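Local structure of protein BOLA1, chloroplastic (Arabidopsis thaliana, 4PUG) at residues 6-17 against 72-81. The protein may act, alone or with glutaredoxin, as a redox-regulated transcriptional regulator or a factor regulating Fe-S cluster biogenesis, and binds a labile iron-sulfur cluster as a heterodimer with glutaredoxin. Numbering follows the deposited sequence.
Sequences RASRMREKLQKE and LLREELDTGL
The Arg6 guanidinium has Leu81 N over the centre of one face, with Gly80 C above the same face toward the rim. Glu76 OE1, Thr79 O and Thr79 OG1 lie at its edge. The Arg9 guanidinium has Arg6 CA above one face, toward the rim, and the Glu76 carboxylate at its edge. Arg6, Arg9 and Glu76 form a salt-bridge network between helix 6-18 and the short helix 74-78 of the BolA fold. The two helix segments run nearly antiparallel, at 161°.

Arg9 grips Glu76 side-on. Its NE gives a nearly straight bond to Glu76 OE2 (2.7 Å, 165°), and its NH2 binds Glu76 OE1 at 2.9 Å. Both oxygens use their syn lone pairs, and the two planes are nearly coplanar. Glu76 OE1 takes a second bond on its anti side, out of the carboxylate plane, from Arg6 NE at 2.7 Å, with the planes 68° apart. Two arginines thus hold the carboxylate and probably stabilise its negative charge. Arg6 NH2 also makes a weak bond to Thr79 O, while NH1 pairs with Asp43.

Apolar side chains pack beside the network. Met10 CG meets Leu73 CD2 at 3.9 Å, and Met10 and Leu81 both touch Phe48 of the sheet. Leu72 crosses Glu17, its CD2 against Glu17 CG at 3.7 Å, and its CD1 meets Leu14 CD2. Lys13 bends at chi2, and its CE comes to 3.1 Å from Leu72 O. One water accepts from Glu75 N at 3.1 Å and, weakly, from Lys13 NZ.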
loop_
_atom_site.group_PDB
_atom_site.type_symbol
_atom_site.label_atom_id
_atom_site.label_comp_id
_atom_site.label_asym_id
_atom_site.label_seq_id
_atom_site.Cartn_x
_atom_site.Cartn_y
_atom_site.Cartn_z
ATOM N N ARG A 6 -8.270 -0.168 6.428
ATOM C CA ARG A 6 -7.062 -0.707 5.804
ATOM C C ARG A 6 -6.119 0.390 5.314
ATOM O O ARG A 6 -4.902 0.290 5.481
ATOM C CB ARG A 6 -7.417 -1.659 4.656
ATOM C CG ARG A 6 -6.273 -1.923 3.682
ATOM C CD ARG A 6 -6.452 -3.240 2.945
ATOM N NE ARG A 6 -6.450 -4.369 3.869
ATOM C CZ ARG A 6 -7.492 -5.166 4.085
ATOM N NH1 ARG A 6 -8.628 -4.972 3.428
ATOM N NH2 ARG A 6 -7.392 -6.164 4.952
ATOM N N ALA A 7 -6.685 1.432 4.713
ATOM C CA ALA A 7 -5.891 2.544 4.197
ATOM C C ALA A 7 -5.038 3.179 5.298
ATOM O O ALA A 7 -3.835 3.397 5.125
ATOM C CB ALA A 7 -6.796 3.578 3.540
ATOM N N SER A 8 -5.672 3.452 6.434
ATOM C CA SER A 8 -4.984 4.014 7.588
ATOM C C SER A 8 -3.889 3.094 8.119
ATOM O O SER A 8 -2.805 3.563 8.455
ATOM C CB SER A 8 -5.972 4.346 8.709
ATOM O OG SER A 8 -6.578 3.177 9.222
ATOM N N ARG A 9 -4.168 1.794 8.204
ATOM C CA ARG A 9 -3.174 0.843 8.702
ATOM C C ARG A 9 -1.961 0.822 7.791
ATOM O O ARG A 9 -0.824 0.880 8.252
ATOM C CB ARG A 9 -3.756 -0.569 8.819
ATOM C CG ARG A 9 -4.792 -0.736 9.916
ATOM C CD ARG A 9 -5.058 -2.203 10.223
ATOM N NE ARG A 9 -5.521 -2.944 9.051
ATOM C CZ ARG A 9 -6.789 -3.010 8.662
ATOM N NH1 ARG A 9 -7.729 -2.373 9.348
ATOM N NH2 ARG A 9 -7.120 -3.709 7.586
ATOM N N MET A 10 -2.215 0.742 6.491
ATOM C CA MET A 10 -1.140 0.767 5.511
ATOM C C MET A 10 -0.317 2.045 5.611
ATOM O O MET A 10 0.910 1.989 5.609
ATOM C CB MET A 10 -1.684 0.578 4.094
ATOM C CG MET A 10 -2.313 -0.784 3.867
ATOM S SD MET A 10 -2.955 -1.017 2.200
ATOM C CE MET A 10 -4.010 0.413 2.035
ATOM N N ARG A 11 -0.984 3.193 5.710
ATOM C CA ARG A 11 -0.258 4.456 5.847
ATOM C C ARG A 11 0.599 4.494 7.105
ATOM O O ARG A 11 1.758 4.897 7.051
ATOM C CB ARG A 11 -1.196 5.666 5.825
ATOM C CG ARG A 11 -0.452 6.988 5.981
ATOM C CD ARG A 11 -1.334 8.181 5.669
ATOM N NE ARG A 11 -1.881 8.111 4.318
ATOM C CZ ARG A 11 -1.231 8.495 3.224
ATOM N NH1 ARG A 11 0.002 8.975 3.312
ATOM N NH2 ARG A 11 -1.815 8.393 2.037
ATOM N N GLU A 12 0.027 4.074 8.229
ATOM C CA GLU A 12 0.746 4.052 9.498
ATOM C C GLU A 12 1.983 3.174 9.398
ATOM O O GLU A 12 3.091 3.614 9.702
ATOM C CB GLU A 12 -0.162 3.563 10.633
ATOM C CG GLU A 12 0.493 3.581 12.016
ATOM C CD GLU A 12 1.153 2.258 12.382
ATOM O OE1 GLU A 12 1.010 1.288 11.610
ATOM O OE2 GLU A 12 1.812 2.187 13.441
ATOM N N LYS A 13 1.785 1.935 8.957
ATOM C CA LYS A 13 2.882 0.984 8.804
ATOM C C LYS A 13 3.986 1.486 7.876
ATOM O O LYS A 13 5.151 1.524 8.260
ATOM C CB LYS A 13 2.369 -0.368 8.308
ATOM C CG LYS A 13 3.457 -1.416 8.218
ATOM C CD LYS A 13 3.066 -2.685 8.950
ATOM C CE LYS A 13 4.274 -3.585 9.154
ATOM N NZ LYS A 13 3.893 -4.931 9.670
ATOM N N LEU A 14 3.618 1.873 6.660
ATOM C CA LEU A 14 4.602 2.336 5.682
ATOM C C LEU A 14 5.348 3.584 6.146
ATOM O O LEU A 14 6.578 3.645 6.061
ATOM C CB LEU A 14 3.946 2.586 4.324
ATOM C CG LEU A 14 3.374 1.346 3.640
ATOM C CD1 LEU A 14 2.653 1.719 2.355
ATOM C CD2 LEU A 14 4.479 0.333 3.368
ATOM N N GLN A 15 4.607 4.569 6.642
ATOM C CA GLN A 15 5.214 5.807 7.116
ATOM C C GLN A 15 6.157 5.539 8.280
ATOM O O GLN A 15 7.229 6.133 8.366
ATOM C CB GLN A 15 4.143 6.816 7.530
ATOM C CG GLN A 15 4.685 8.201 7.795
ATOM C CD GLN A 15 5.276 8.837 6.552
ATOM O OE1 GLN A 15 4.670 8.809 5.479
ATOM N NE2 GLN A 15 6.466 9.413 6.687
ATOM N N LYS A 16 5.762 4.634 9.172
ATOM C CA LYS A 16 6.604 4.293 10.315
ATOM C C LYS A 16 7.880 3.557 9.897
ATOM O O LYS A 16 8.968 3.885 10.364
ATOM C CB LYS A 16 5.833 3.477 11.362
ATOM C CG LYS A 16 6.681 3.099 12.572
ATOM C CD LYS A 16 5.836 2.693 13.769
ATOM C CE LYS A 16 5.235 1.312 13.593
ATOM N NZ LYS A 16 5.989 0.281 14.358
ATOM N N GLU A 17 7.751 2.574 9.012
ATOM C CA GLU A 17 8.902 1.741 8.652
ATOM C C GLU A 17 9.880 2.375 7.656
ATOM O O GLU A 17 11.088 2.158 7.747
ATOM C CB GLU A 17 8.454 0.361 8.158
ATOM C CG GLU A 17 7.850 -0.510 9.248
ATOM C CD GLU A 17 8.676 -0.496 10.520
ATOM O OE1 GLU A 17 9.909 -0.679 10.432
ATOM O OE2 GLU A 17 8.092 -0.293 11.606
ATOM N N LEU A 72 6.093 -5.830 4.531
ATOM C CA LEU A 72 5.447 -4.909 5.465
ATOM C C LEU A 72 3.919 -4.995 5.413
ATOM O O LEU A 72 3.243 -4.711 6.400
ATOM C CB LEU A 72 5.904 -3.471 5.210
ATOM C CG LEU A 72 7.382 -3.192 5.485
ATOM C CD1 LEU A 72 7.740 -1.769 5.090
ATOM C CD2 LEU A 72 7.708 -3.444 6.951
ATOM N N LEU A 73 3.378 -5.396 4.267
ATOM C CA LEU A 73 1.929 -5.448 4.095
ATOM C C LEU A 73 1.374 -6.870 4.037
ATOM O O LEU A 73 0.268 -7.084 3.540
ATOM C CB LEU A 73 1.514 -4.677 2.839
ATOM C CG LEU A 73 1.794 -3.175 2.847
ATOM C CD1 LEU A 73 1.320 -2.530 1.555
ATOM C CD2 LEU A 73 1.139 -2.515 4.050
ATOM N N ARG A 74 2.132 -7.833 4.553
ATOM C CA ARG A 74 1.729 -9.237 4.495
ATOM C C ARG A 74 0.418 -9.511 5.231
ATOM O O ARG A 74 -0.410 -10.291 4.762
ATOM C CB ARG A 74 2.837 -10.143 5.036
ATOM C CG ARG A 74 2.530 -11.628 4.916
ATOM C CD ARG A 74 3.714 -12.470 5.356
ATOM N NE ARG A 74 4.896 -12.212 4.538
ATOM C CZ ARG A 74 6.137 -12.168 5.012
ATOM N NH1 ARG A 74 6.364 -12.363 6.304
ATOM N NH2 ARG A 74 7.154 -11.927 4.194
ATOM N N GLU A 75 0.235 -8.869 6.383
ATOM C CA GLU A 75 -0.992 -9.030 7.158
ATOM C C GLU A 75 -2.211 -8.573 6.365
ATOM O O GLU A 75 -3.255 -9.226 6.383
ATOM C CB GLU A 75 -0.912 -8.258 8.477
ATOM C CG GLU A 75 -2.207 -8.267 9.277
ATOM C CD GLU A 75 -2.096 -7.505 10.582
ATOM O OE1 GLU A 75 -1.677 -6.329 10.556
ATOM O OE2 GLU A 75 -2.428 -8.085 11.636
ATOM N N GLU A 76 -2.071 -7.450 5.670
ATOM C CA GLU A 76 -3.164 -6.918 4.865
ATOM C C GLU A 76 -3.491 -7.844 3.696
ATOM O O GLU A 76 -4.658 -8.047 3.366
ATOM C CB GLU A 76 -2.843 -5.506 4.365
ATOM C CG GLU A 76 -2.531 -4.500 5.472
ATOM C CD GLU A 76 -3.682 -4.308 6.448
ATOM O OE1 GLU A 76 -4.846 -4.571 6.074
ATOM O OE2 GLU A 76 -3.422 -3.888 7.595
ATOM N N LEU A 77 -2.456 -8.414 3.083
ATOM C CA LEU A 77 -2.635 -9.342 1.969
ATOM C C LEU A 77 -3.343 -10.623 2.402
ATOM O O LEU A 77 -3.970 -11.301 1.588
ATOM C CB LEU A 77 -1.286 -9.686 1.339
ATOM C CG LEU A 77 -0.595 -8.566 0.564
ATOM C CD1 LEU A 77 0.846 -8.939 0.283
ATOM C CD2 LEU A 77 -1.340 -8.280 -0.732
ATOM N N ASP A 78 -3.237 -10.949 3.685
ATOM C CA ASP A 78 -3.873 -12.144 4.224
ATOM C C ASP A 78 -5.271 -11.854 4.756
ATOM O O ASP A 78 -6.011 -12.775 5.100
ATOM C CB ASP A 78 -3.018 -12.749 5.341
ATOM C CG ASP A 78 -1.677 -13.245 4.845
ATOM O OD1 ASP A 78 -1.553 -13.513 3.633
ATOM O OD2 ASP A 78 -0.747 -13.373 5.669
ATOM N N THR A 79 -5.637 -10.576 4.828
ATOM C CA THR A 79 -6.895 -10.197 5.469
ATOM C C THR A 79 -7.813 -9.300 4.636
ATOM O O THR A 79 -8.601 -8.540 5.198
ATOM C CB THR A 79 -6.653 -9.499 6.828
ATOM O OG1 THR A 79 -5.807 -8.358 6.639
ATOM C CG2 THR A 79 -6.006 -10.452 7.826
ATOM N N GLY A 80 -7.724 -9.378 3.310
ATOM C CA GLY A 80 -8.630 -8.620 2.462
ATOM C C GLY A 80 -8.018 -7.920 1.259
ATOM O O GLY A 80 -8.717 -7.625 0.289
ATOM N N LEU A 81 -6.720 -7.641 1.316
ATOM C CA LEU A 81 -6.049 -6.956 0.213
ATOM C C LEU A 81 -5.758 -7.913 -0.941
ATOM O O LEU A 81 -4.857 -8.749 -0.859
ATOM C CB LEU A 81 -4.764 -6.284 0.701
ATOM C CG LEU A 81 -3.945 -5.464 -0.299
ATOM C CD1 LEU A 81 -4.829 -4.515 -1.094
ATOM C CD2 LEU A 81 -2.862 -4.694 0.441
HETATM O O HOH W 1 2.187 -7.520 8.318
#